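Local coordinates for plantazolicin methyltransferase BamL (Bacillus amyloliquefaciens subsp. plantarum, PDB 5DLY), which probably transfers methyl groups from S-adenosylmethionine to an amine of the antibiotic plantazolicin, at residues V28-R31 against Y32-E36; S44-T47 against F48-F51; Q94-S97 against S98-L102; A188-M192 against E193-Q197; S226-F229 against S230-N234. All coordinates share one frame; numbering follows the deposited sequence.

Contact 1 (V28-R31 against Y32-E36). With 5D7 (prop-2-en-1-yl 2-[(1S)-1-amino-4-carbamimidamidobutyl]-1,3-thiazole-4-carboxylate), chain B.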
# COMPACT_ATOMS: atom_id res chain seq x y z
N VAL A 28 -6.46 -18.91 3.86
CA VAL A 28 -5.01 -19.07 3.69
C VAL A 28 -4.31 -17.71 3.63
O VAL A 28 -3.33 -17.48 4.34
CB VAL A 28 -4.67 -19.88 2.42
CG1 VAL A 28 -3.16 -19.99 2.23
CG2 VAL A 28 -5.30 -21.27 2.48
N SER A 29 -4.84 -16.81 2.80
CA SER A 29 -4.25 -15.48 2.65
C SER A 29 -4.31 -14.66 3.94
O SER A 29 -3.33 -14.02 4.32
CB SER A 29 -4.86 -14.74 1.47
OG SER A 29 -6.25 -14.53 1.65
N PHE A 30 -5.45 -14.71 4.65
CA PHE A 30 -5.57 -13.99 5.92
C PHE A 30 -4.55 -14.46 6.95
O PHE A 30 -3.86 -13.65 7.56
CB PHE A 30 -6.99 -14.11 6.50
CG PHE A 30 -7.22 -13.28 7.74
CD1 PHE A 30 -7.43 -11.90 7.64
CD2 PHE A 30 -7.22 -13.87 9.00
CE1 PHE A 30 -7.63 -11.14 8.78
CE2 PHE A 30 -7.43 -13.11 10.14
CZ PHE A 30 -7.64 -11.74 10.04
N ARG A 31 -4.44 -15.78 7.12
CA ARG A 31 -3.49 -16.36 8.06
C ARG A 31 -2.05 -15.95 7.74
O ARG A 31 -1.32 -15.51 8.63
CB ARG A 31 -3.61 -17.89 8.06
CG ARG A 31 -2.90 -18.57 9.22
CD ARG A 31 -2.87 -20.08 9.05
NE ARG A 31 -4.18 -20.69 9.18
CZ ARG A 31 -4.89 -21.22 8.18
NH1 ARG A 31 -4.41 -21.22 6.93
NH2 ARG A 31 -6.07 -21.76 8.41
N TYR A 32 -1.65 -16.10 6.48
CA TYR A 32 -0.31 -15.70 6.07
C TYR A 32 -0.09 -14.20 6.32
O TYR A 32 0.91 -13.80 6.93
CB TYR A 32 -0.02 -16.04 4.60
CG TYR A 32 1.37 -15.59 4.20
CD1 TYR A 32 1.60 -14.28 3.77
CD2 TYR A 32 2.46 -16.45 4.30
CE1 TYR A 32 2.87 -13.85 3.44
CE2 TYR A 32 3.75 -16.03 3.97
CZ TYR A 32 3.94 -14.72 3.54
OH TYR A 32 5.20 -14.25 3.20
N ASP A 33 -1.04 -13.39 5.85
CA ASP A 33 -0.88 -11.93 5.88
C ASP A 33 -0.78 -11.40 7.31
O ASP A 33 0.05 -10.54 7.60
CB ASP A 33 -2.03 -11.23 5.15
CG ASP A 33 -2.00 -11.47 3.64
OD1 ASP A 33 -1.04 -12.09 3.13
OD2 ASP A 33 -2.97 -11.02 2.98
N GLU A 34 -1.61 -11.93 8.20
CA GLU A 34 -1.55 -11.53 9.60
C GLU A 34 -0.23 -11.92 10.27
O GLU A 34 0.33 -11.14 11.04
CB GLU A 34 -2.73 -12.12 10.38
CG GLU A 34 -4.06 -11.47 10.03
CD GLU A 34 -4.18 -10.07 10.59
OE1 GLU A 34 -4.16 -9.11 9.79
OE2 GLU A 34 -4.27 -9.93 11.83
N ARG A 35 0.27 -13.11 9.96
CA ARG A 35 1.50 -13.61 10.57
C ARG A 35 2.75 -12.91 10.04
O ARG A 35 3.68 -12.62 10.80
CB ARG A 35 1.62 -15.13 10.35
CG ARG A 35 2.78 -15.78 11.09
CD ARG A 35 2.94 -17.25 10.73
NE ARG A 35 3.50 -17.45 9.38
CZ ARG A 35 2.90 -18.12 8.40
NH1 ARG A 35 1.71 -18.70 8.58
NH2 ARG A 35 3.50 -18.24 7.22
N GLU A 36 2.78 -12.65 8.74
CA GLU A 36 4.01 -12.24 8.08
C GLU A 36 4.06 -10.76 7.68
O GLU A 36 5.15 -10.23 7.47
CB GLU A 36 4.29 -13.13 6.86
CG GLU A 36 4.42 -14.62 7.16
CD GLU A 36 5.69 -15.02 7.91
OE1 GLU A 36 6.62 -14.20 8.06
OE2 GLU A 36 5.76 -16.18 8.37
O9 5D7 B . 3.98 -8.40 1.93
C6 5D7 B . 3.94 -9.58 1.66
O7 5D7 B . 5.08 -10.44 1.88
C8 5D7 B . 6.35 -9.92 2.30
C2 5D7 B . 2.71 -10.21 1.11
N3 5D7 B . 1.52 -9.55 1.07
C4 5D7 B . 0.50 -10.25 0.56
S5 5D7 B . 1.06 -11.84 0.14
C1 5D7 B . 2.69 -11.53 0.64
CA 5D7 B . -0.92 -9.88 0.36
N 5D7 B . -1.13 -8.60 1.03
CB 5D7 B . -1.28 -9.78 -1.13
CG 5D7 B . -0.26 -9.08 -2.03
CD 5D7 B . -0.98 -8.41 -3.19
NE 5D7 B . 0.00 -7.87 -4.11
CZ 5D7 B . 0.61 -8.48 -5.14
NH2 5D7 B . 1.44 -7.85 -5.84
NH1 5D7 B . 0.33 -9.68 -5.43
C3 5D7 B . 7.33 -11.06 2.36
C5 5D7 B . 8.28 -11.08 3.27
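Phe30 and Glu34 meet one turn apart on helix 23-56, and each backbone N-H of residues 32 to 35 is taken by the carbonyl four residues earlier. Tyr32 N to Val28 O is nearly straight at 171°, and Glu34 N to Phe30 O and Asp33 N to Ser29 O are only a little more bent. Arg35 N to Arg31 O is the longest, at 3.2 Å. Beside this backbone set, Glu34 lays its CG over one face of the Phe30 ring, 3.7 Å from the centroid, a CH-pi contact. The Glu34 chain bends at chi2 (-72°), which brings its carboxylate nearly parallel to the ring plane. Asp33 and Tyr32 turn to the bound 5D7 instead. Asp33 OD1 lies 3.5 Å from 5D7 C4, a contact by proximity; its hydrogen bond is to Tyr181 OH. Tyr32 CE1 comes within 3.6 Å of 5D7 C1, while its hydroxyl bonds to Thr172 OG1. Glu36 CG covers one face of the Tyr32 ring, and Glu36 OE2 receives Arg35 NE at 2.8 Å in a salt bridge lying close to the guanidinium plane. Arg35 also pairs with Glu178 and Glu36 with Lys250, and Ser29 OG bonds to Trp19 O. The hydrogen bonds to Tyr181 and Thr172 probably restrain Asp33 and Tyr32 where they line the thiazole part of the pocket, and the side chain of Asp33 also comes to about 4 Å from the bound S-adenosyl-L-homocysteine, so this turn borders both ligands.

Contact 2 (S44-T47 against F48-F51)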
# COMPACT_ATOMS: atom_id res chain seq x y z
N SER A 44 5.10 1.13 7.45
CA SER A 44 4.62 1.82 6.26
C SER A 44 3.78 3.05 6.59
O SER A 44 3.94 4.08 5.95
CB SER A 44 3.84 0.86 5.38
OG SER A 44 4.68 -0.17 4.92
N ILE A 45 2.91 2.93 7.60
CA ILE A 45 2.07 4.06 8.01
C ILE A 45 2.92 5.21 8.57
O ILE A 45 2.77 6.36 8.16
CB ILE A 45 1.00 3.64 9.06
CG1 ILE A 45 0.01 2.63 8.45
CG2 ILE A 45 0.30 4.87 9.62
CD1 ILE A 45 -0.82 1.88 9.48
N GLU A 46 3.84 4.89 9.48
CA GLU A 46 4.68 5.94 10.05
C GLU A 46 5.61 6.56 9.01
O GLU A 46 6.01 7.72 9.15
CB GLU A 46 5.46 5.44 11.27
CG GLU A 46 4.59 5.03 12.46
CD GLU A 46 3.71 6.15 13.02
OE1 GLU A 46 3.97 7.33 12.76
OE2 GLU A 46 2.74 5.83 13.74
N THR A 47 5.92 5.81 7.96
CA THR A 47 6.73 6.33 6.87
C THR A 47 5.94 7.43 6.16
O THR A 47 6.47 8.51 5.96
CB THR A 47 7.17 5.23 5.89
OG1 THR A 47 8.04 4.32 6.57
CG2 THR A 47 7.94 5.80 4.69
N PHE A 48 4.68 7.18 5.82
CA PHE A 48 3.94 8.24 5.14
C PHE A 48 3.62 9.43 6.05
O PHE A 48 3.61 10.56 5.59
CB PHE A 48 2.75 7.75 4.27
CG PHE A 48 1.53 7.29 5.04
CD1 PHE A 48 0.76 8.17 5.80
CD2 PHE A 48 1.08 5.98 4.89
CE1 PHE A 48 -0.40 7.73 6.44
CE2 PHE A 48 -0.08 5.54 5.52
CZ PHE A 48 -0.81 6.41 6.31
N LEU A 49 3.39 9.17 7.34
CA LEU A 49 3.18 10.26 8.29
C LEU A 49 4.42 11.11 8.48
O LEU A 49 4.33 12.34 8.54
CB LEU A 49 2.67 9.72 9.62
CG LEU A 49 1.27 9.10 9.56
CD1 LEU A 49 0.95 8.45 10.89
CD2 LEU A 49 0.21 10.13 9.19
N SER A 50 5.58 10.46 8.55
CA SER A 50 6.83 11.20 8.69
C SER A 50 7.10 12.02 7.43
O SER A 50 7.52 13.17 7.52
CB SER A 50 7.99 10.27 8.99
OG SER A 50 9.21 11.00 9.04
N PHE A 51 6.85 11.42 6.26
CA PHE A 51 7.03 12.11 4.99
C PHE A 51 6.16 13.35 4.93
O PHE A 51 6.64 14.43 4.59
CB PHE A 51 6.71 11.18 3.81
CG PHE A 51 6.85 11.86 2.47
CD1 PHE A 51 5.76 12.53 1.89
CD2 PHE A 51 8.06 11.83 1.78
CE1 PHE A 51 5.89 13.15 0.65
CE2 PHE A 51 8.19 12.46 0.53
CZ PHE A 51 7.10 13.12 -0.02
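Four consecutive i to i+4 bonds carry helix 23-56 through this turn, from Phe48 N to Ser44 O (3.2 Å), Leu49 N to Ile45 O, Ser50 N to Glu46 O (2.8 Å) and Phe51 N to Thr47 O. Among the side chains, Phe48 folds back over its own helix. Its CG stands between the backbone N and the carbonyl carbon (chi1 74°), and this torsion lays the ring over the preceding turn, with Ile45 O 3.4 Å above the ring plane and over its centre. Ile45 CA sits over a face of the same ring, 4.0 Å from the centroid, a CH-pi contact, and Ile45 CG2 reaches Phe48 CZ at 3.8 Å. That methyl also touches Leu49 CD1 at 3.9 Å, so one branch of Ile45 packs against two side chains running in its own direction. On the flank, Glu46 bends at chi2 (-60°) and brings OE1 to 3.7 Å from Leu49 CD1, while OE2 is hydrogen-bonded to Tyr76 OH. Thr47 OG1 turns back to Ile43 O, and Ser50 OG bonds to Leu231 O. Phe48 meets Phe128 of strand 124-130 edge-to-face and touches Tyr157 of strand 154-160, and Phe51 stacks with Trp261 of strand 258-265. All eight residues are buried. The chemistry implies a division of sides: Ile45, Phe48 and Phe51 give the strands of the Rossmann-like sheet an apolar surface, whereas Glu46 OE2 and Ser50 OG are satisfied elsewhere, by Tyr76 and Leu231.

Contact 3 (Q94-S97 against S98-L102)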
# COMPACT_ATOMS: atom_id res chain seq x y z
N GLN A 94 -16.99 -9.28 2.97
CA GLN A 94 -16.61 -9.83 4.27
C GLN A 94 -15.61 -8.94 4.98
O GLN A 94 -15.69 -8.74 6.19
CB GLN A 94 -16.04 -11.24 4.12
CG GLN A 94 -15.82 -11.96 5.46
CD GLN A 94 -14.76 -13.04 5.40
OE1 GLN A 94 -14.70 -13.83 4.45
NE2 GLN A 94 -13.91 -13.08 6.42
N ALA A 95 -14.65 -8.40 4.22
CA ALA A 95 -13.65 -7.50 4.80
C ALA A 95 -14.31 -6.23 5.32
O ALA A 95 -14.02 -5.78 6.43
CB ALA A 95 -12.58 -7.18 3.77
N ILE A 96 -15.21 -5.66 4.52
CA ILE A 96 -15.86 -4.40 4.87
C ILE A 96 -16.83 -4.55 6.05
O ILE A 96 -16.90 -3.67 6.91
CB ILE A 96 -16.54 -3.74 3.65
CG1 ILE A 96 -15.49 -3.26 2.63
CG2 ILE A 96 -17.47 -2.60 4.07
CD1 ILE A 96 -14.52 -2.21 3.17
N SER A 97 -17.56 -5.67 6.10
CA SER A 97 -18.42 -5.95 7.25
C SER A 97 -17.60 -6.04 8.55
O SER A 97 -18.01 -5.51 9.58
CB SER A 97 -19.26 -7.20 7.03
OG SER A 97 -20.20 -7.35 8.09
N SER A 98 -16.43 -6.69 8.48
CA SER A 98 -15.50 -6.76 9.62
C SER A 98 -14.99 -5.38 10.05
O SER A 98 -14.97 -5.06 11.24
CB SER A 98 -14.31 -7.67 9.31
OG SER A 98 -14.71 -9.01 9.15
N ALA A 99 -14.57 -4.57 9.08
CA ALA A 99 -14.12 -3.21 9.34
C ALA A 99 -15.19 -2.34 10.00
O ALA A 99 -14.91 -1.58 10.93
CB ALA A 99 -13.63 -2.56 8.05
N LYS A 100 -16.43 -2.47 9.52
CA LYS A 100 -17.55 -1.70 10.06
C LYS A 100 -17.84 -2.09 11.51
O LYS A 100 -18.20 -1.24 12.32
CB LYS A 100 -18.79 -1.86 9.19
CG LYS A 100 -18.74 -1.04 7.91
CD LYS A 100 -20.00 -1.23 7.08
CE LYS A 100 -20.16 -0.09 6.08
NZ LYS A 100 -21.46 -0.15 5.35
N LYS A 101 -17.66 -3.37 11.83
CA LYS A 101 -17.93 -3.87 13.18
C LYS A 101 -16.95 -3.30 14.22
O LYS A 101 -17.24 -3.33 15.43
CB LYS A 101 -17.95 -5.40 13.20
CG LYS A 101 -18.71 -6.00 14.39
CD LYS A 101 -18.47 -7.49 14.49
CE LYS A 101 -19.20 -8.09 15.68
NZ LYS A 101 -19.34 -9.57 15.51
N LEU A 102 -15.82 -2.77 13.77
CA LEU A 102 -14.87 -2.12 14.69
C LEU A 102 -15.47 -0.92 15.42
O LEU A 102 -15.01 -0.56 16.50
CB LEU A 102 -13.59 -1.70 13.96
CG LEU A 102 -12.76 -2.83 13.34
CD1 LEU A 102 -11.62 -2.26 12.52
CD2 LEU A 102 -12.25 -3.80 14.41
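Ile96 and Lys100 make the side-chain contact of this turn, their apolar parts crossing at an angle. Ile96 CG2, anti to the backbone N, lies 4.2 Å from Lys100 CD and equally far from CE. The lysine leaves its backbone beside N, and this chi1 of -77° sets Lys100 CG 3.4 Å from Ile96 O; the extended chain beyond it passes CD and CE across the CG2 methyl.

Backbone hydrogen bonding forms the second group. Lys100 N to Ile96 O is the shortest bond at 2.9 Å, followed by Ala99 N to Ala95 O at 3.0 Å and Ser98 N to Gln94 O at 3.2 Å. Lys101 N to Ser97 O is more bent, at 143°, close to the C-terminal end of helix 93-101. This helix is the crossover of a beta-alpha-beta unit between parallel strands 85-90 and 107-110, part of the Rossmann-like fold of class I methyltransferases. Ile96 and Ala99 pack on Phe108 of the second strand, and Ile96 also touches Asp90, an S-adenosyl-L-homocysteine-binding residue at the end of the first.

As a polar approach of a side chain, Ser98 OG, beside its own backbone N, stands 3.1 Å from Gln94 O.

Contact 4 (A188-M192 against E193-Q197). With 5D7 (prop-2-en-1-yl 2-[(1S)-1-amino-4-carbamimidamidobutyl]-1,3-thiazole-4-carboxylate), chain B.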
# COMPACT_ATOMS: atom_id res chain seq x y z
N ALA A 188 1.81 -12.10 -10.12
CA ALA A 188 0.97 -10.95 -10.46
C ALA A 188 1.67 -9.61 -10.26
O ALA A 188 1.16 -8.58 -10.69
CB ALA A 188 -0.32 -10.99 -9.64
N SER A 189 2.83 -9.64 -9.61
CA SER A 189 3.49 -8.39 -9.21
C SER A 189 4.27 -7.73 -10.34
O SER A 189 4.59 -8.38 -11.35
CB SER A 189 4.45 -8.66 -8.04
OG SER A 189 3.76 -9.33 -6.99
N LEU A 190 4.57 -6.45 -10.17
CA LEU A 190 5.44 -5.74 -11.10
C LEU A 190 6.89 -5.89 -10.64
O LEU A 190 7.16 -6.21 -9.47
CB LEU A 190 5.08 -4.26 -11.16
CG LEU A 190 3.66 -3.92 -11.66
CD1 LEU A 190 3.36 -2.45 -11.44
CD2 LEU A 190 3.43 -4.33 -13.11
N THR A 191 7.81 -5.64 -11.55
CA THR A 191 9.21 -5.47 -11.20
C THR A 191 9.46 -3.99 -10.92
O THR A 191 8.65 -3.13 -11.27
CB THR A 191 10.15 -5.90 -12.35
OG1 THR A 191 9.87 -5.10 -13.51
CG2 THR A 191 9.98 -7.37 -12.68
N MET A 192 10.59 -3.70 -10.29
CA MET A 192 11.02 -2.33 -10.08
C MET A 192 10.99 -1.50 -11.37
O MET A 192 10.46 -0.39 -11.39
CB MET A 192 12.42 -2.31 -9.47
CG MET A 192 12.99 -0.92 -9.29
SD MET A 192 11.82 0.14 -8.44
CE MET A 192 11.93 -0.54 -6.78
N GLU A 193 11.57 -2.06 -12.43
CA GLU A 193 11.60 -1.43 -13.74
C GLU A 193 10.20 -1.07 -14.25
O GLU A 193 9.96 0.06 -14.69
CB GLU A 193 12.31 -2.37 -14.73
CG GLU A 193 12.35 -1.89 -16.16
CD GLU A 193 12.94 -2.94 -17.09
OE1 GLU A 193 12.21 -3.86 -17.50
OE2 GLU A 193 14.15 -2.83 -17.39
N GLU A 194 9.27 -2.02 -14.18
CA GLU A 194 7.90 -1.81 -14.65
C GLU A 194 7.16 -0.78 -13.82
O GLU A 194 6.40 0.02 -14.35
CB GLU A 194 7.11 -3.12 -14.66
CG GLU A 194 7.58 -4.12 -15.70
CD GLU A 194 7.06 -5.52 -15.45
OE1 GLU A 194 6.54 -5.79 -14.33
OE2 GLU A 194 7.16 -6.37 -16.36
N PHE A 195 7.38 -0.84 -12.50
CA PHE A 195 6.74 0.08 -11.56
C PHE A 195 7.21 1.51 -11.81
O PHE A 195 6.40 2.45 -11.81
CB PHE A 195 7.07 -0.39 -10.14
CG PHE A 195 6.29 0.30 -9.04
CD1 PHE A 195 4.92 0.53 -9.15
CD2 PHE A 195 6.94 0.67 -7.87
CE1 PHE A 195 4.22 1.14 -8.11
CE2 PHE A 195 6.24 1.28 -6.83
CZ PHE A 195 4.88 1.52 -6.96
N LYS A 196 8.52 1.68 -12.03
CA LYS A 196 9.10 2.99 -12.35
C LYS A 196 8.48 3.58 -13.62
O LYS A 196 8.13 4.77 -13.65
CB LYS A 196 10.62 2.89 -12.52
CG LYS A 196 11.42 2.96 -11.23
CD LYS A 196 12.89 3.22 -11.55
CE LYS A 196 13.70 3.58 -10.31
NZ LYS A 196 14.71 2.55 -9.93
N GLN A 197 8.35 2.75 -14.65
CA GLN A 197 7.73 3.16 -15.90
C GLN A 197 6.28 3.60 -15.70
O GLN A 197 5.85 4.62 -16.23
CB GLN A 197 7.82 2.06 -16.96
CG GLN A 197 7.49 2.52 -18.38
CD GLN A 197 8.28 3.75 -18.81
OE1 GLN A 197 9.50 3.81 -18.69
NE2 GLN A 197 7.56 4.75 -19.32
O9 5D7 B . 3.98 -8.40 1.93
C6 5D7 B . 3.94 -9.58 1.66
O7 5D7 B . 5.08 -10.44 1.88
C8 5D7 B . 6.35 -9.92 2.30
C2 5D7 B . 2.71 -10.21 1.11
N3 5D7 B . 1.52 -9.55 1.07
C4 5D7 B . 0.50 -10.25 0.56
S5 5D7 B . 1.06 -11.84 0.14
C1 5D7 B . 2.69 -11.53 0.64
CA 5D7 B . -0.92 -9.88 0.36
N 5D7 B . -1.13 -8.60 1.03
CB 5D7 B . -1.28 -9.78 -1.13
CG 5D7 B . -0.26 -9.08 -2.03
CD 5D7 B . -0.98 -8.41 -3.19
NE 5D7 B . 0.00 -7.87 -4.11
CZ 5D7 B . 0.61 -8.48 -5.14
NH2 5D7 B . 1.44 -7.85 -5.84
NH1 5D7 B . 0.33 -9.68 -5.43
C3 5D7 B . 7.33 -11.06 2.36
C5 5D7 B . 8.28 -11.08 3.27
O HOH W 1 11.38 -5.77 -15.60
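A capping box starts helix 192-203, just after a loop that supplies Ser189 to the 5D7 pocket. Thr191 is the N-cap: its OG1 accepts Glu194 N at 3.2 Å, with an N-H...O angle of 163°. In return, Glu194 OE1 accepts Thr191 N at 3.1 Å, the donor approaching from above the carboxylate plane. Thr191 sets OG1 between its backbone N and carbonyl carbon (chi1 60°), the rotation that turns the hydroxyl to the first turn of the helix. A water joins the same OG1, at 2.7 Å, to Glu193 OE1. Glu194 OE1 also forms a salt bridge with Arg163, whose NH2 bonds to Ser189 O as well, so the cap and the pocket loop share one guanidinium.

Within the methyltransferase fold, the helix lies on the antiparallel end of the sheet, where Met192 and Phe195 touch Val213 of strand 209-214 and Leu258 of strand 258-265. Leu190 closes over the first turn: CD2 lies 3.6 Å from Glu194 OE1, and CD1 meets Phe195 CD1 at 4.1 Å, the two side chains crossing at about a right angle. Met192, bent at chi2 and chi3, brings SD to 4.0 Å from Lys196 CG. At the other end of the segment, Ser189 OG receives NH2 of the 5D7 guanidine group at 3.0 Å and is also hydrogen-bonded to Gln185 O.

Contact 5 (S226-F229 against S230-N234)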
# COMPACT_ATOMS: atom_id res chain seq x y z
N SER A 226 18.75 12.75 1.35
CA SER A 226 18.26 13.77 2.26
C SER A 226 16.87 13.42 2.79
O SER A 226 16.54 13.73 3.93
CB SER A 226 18.23 15.14 1.58
OG SER A 226 17.59 15.06 0.32
N GLN A 227 16.09 12.75 1.94
CA GLN A 227 14.75 12.31 2.31
C GLN A 227 14.81 11.28 3.44
O GLN A 227 14.05 11.37 4.41
CB GLN A 227 14.01 11.73 1.11
CG GLN A 227 12.50 11.69 1.29
CD GLN A 227 11.80 12.89 0.66
OE1 GLN A 227 11.33 13.79 1.36
NE2 GLN A 227 11.74 12.91 -0.67
N PHE A 228 15.71 10.30 3.32
CA PHE A 228 15.89 9.29 4.38
C PHE A 228 16.29 9.97 5.68
O PHE A 228 15.71 9.68 6.73
CB PHE A 228 16.92 8.25 3.96
CG PHE A 228 17.20 7.18 4.99
CD1 PHE A 228 16.48 5.99 4.98
CD2 PHE A 228 18.19 7.35 5.95
CE1 PHE A 228 16.74 5.00 5.92
CE2 PHE A 228 18.45 6.37 6.89
CZ PHE A 228 17.73 5.18 6.87
N PHE A 229 17.26 10.88 5.62
CA PHE A 229 17.69 11.62 6.80
C PHE A 229 16.51 12.28 7.50
O PHE A 229 16.35 12.15 8.70
CB PHE A 229 18.75 12.67 6.46
CG PHE A 229 19.35 13.35 7.67
CD1 PHE A 229 18.81 14.52 8.17
CD2 PHE A 229 20.46 12.80 8.31
CE1 PHE A 229 19.36 15.14 9.28
CE2 PHE A 229 21.02 13.41 9.42
CZ PHE A 229 20.46 14.59 9.91
N SER A 230 15.67 12.98 6.73
CA SER A 230 14.51 13.67 7.29
C SER A 230 13.52 12.69 7.93
O SER A 230 13.09 12.89 9.05
CB SER A 230 13.81 14.53 6.24
OG SER A 230 14.69 15.48 5.67
N LEU A 231 13.18 11.62 7.20
CA LEU A 231 12.25 10.61 7.71
C LEU A 231 12.69 10.02 9.05
O LEU A 231 11.89 9.90 9.98
CB LEU A 231 12.05 9.48 6.70
CG LEU A 231 11.35 9.82 5.38
CD1 LEU A 231 11.33 8.60 4.47
CD2 LEU A 231 9.94 10.31 5.63
N MET A 232 13.97 9.65 9.14
CA MET A 232 14.51 8.97 10.32
C MET A 232 14.64 9.84 11.57
O MET A 232 14.87 9.32 12.66
CB MET A 232 15.84 8.27 9.99
CG MET A 232 15.70 7.03 9.13
SD MET A 232 14.45 5.84 9.67
CE MET A 232 15.05 5.45 11.31
N ARG A 233 14.51 11.15 11.40
CA ARG A 233 14.44 12.09 12.53
C ARG A 233 13.12 11.98 13.30
O ARG A 233 13.03 12.43 14.45
CB ARG A 233 14.62 13.53 12.04
CG ARG A 233 16.07 13.95 11.86
CD ARG A 233 16.19 15.32 11.19
NE ARG A 233 15.64 16.41 12.00
CZ ARG A 233 16.35 17.38 12.58
NH1 ARG A 233 17.67 17.42 12.46
NH2 ARG A 233 15.73 18.31 13.28
N ASN A 234 12.10 11.39 12.68
CA ASN A 234 10.77 11.33 13.28
C ASN A 234 10.67 10.23 14.33
O ASN A 234 10.84 9.06 14.02
CB ASN A 234 9.71 11.16 12.18
CG ASN A 234 8.29 11.32 12.69
OD1 ASN A 234 7.83 10.53 13.52
ND2 ASN A 234 7.58 12.32 12.18
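Phe228 holds CG anti to its backbone N (chi1 179°), whereas Met232 sets CG beside its own N (chi1 -73°), and these opposed choices bring the methionine over the ring one turn back. Met232 CG lies over one face of Phe228, 3.8 Å from the centroid and close to the ring normal, a CH-pi contact. Its nearest ring atom is CZ, at 3.6 Å. The sulfur follows more obliquely: Met232 SD is 4.8 Å from the centroid of the Phe228 ring, a Met-aromatic contact. The neighbouring pair, Phe229 and Arg233, meets through aliphatic carbon. Arg233 CD approaches Phe229 CE1 at 3.7 Å, and that ring carbon lies near the edge of the guanidinium, whose plane is turned 43° from the ring.

Ser226 O is gripped twice by Ser230, by the backbone N at 3.0 Å and by OG at 3.1 Å, from opposite faces of the carbonyl plane. Leu231 N bonds to Gln227 O in a nearly straight line, and Met232 N to Phe228 O; Arg233 N to Phe229 O, at 3.4 Å, is long and weak. Asn234 is the N-cap of helix 235-241, its OD1 accepting from Asn236 N.

Helix 226-232 lies at the surface with its Leu231 side inward. Gln227 and Leu231 rest on Phe51 of helix 23-56, Ser230 touches Ser54, and Met232 packs against Leu237 and Leu241 of helix 235-241.

All five contacts are local; four lie along helices, and contact 4 joins a loop to a helix start. Contact 2 is wholly buried, with apolar side-chain contacts and buried polar groups bonded elsewhere; contact 5 is a surface contact, and contacts 1, 3 and 4 are partly buried. Contacts 1 and 2 share helix 23-56, their centres about 23 Å apart, one at the ligand pocket and the other against the sheet. Contacts 2 and 5 touch where helix 226-232 meets helix 23-56. Contacts 1 and 4 both reach 5D7, at its thiazole and guanidine ends respectively. Contact 3, across the chain's centre from contacts 4 and 5, sits on the beta-alpha-beta unit that carries Asp90, and contact 4 alone forms a capping box.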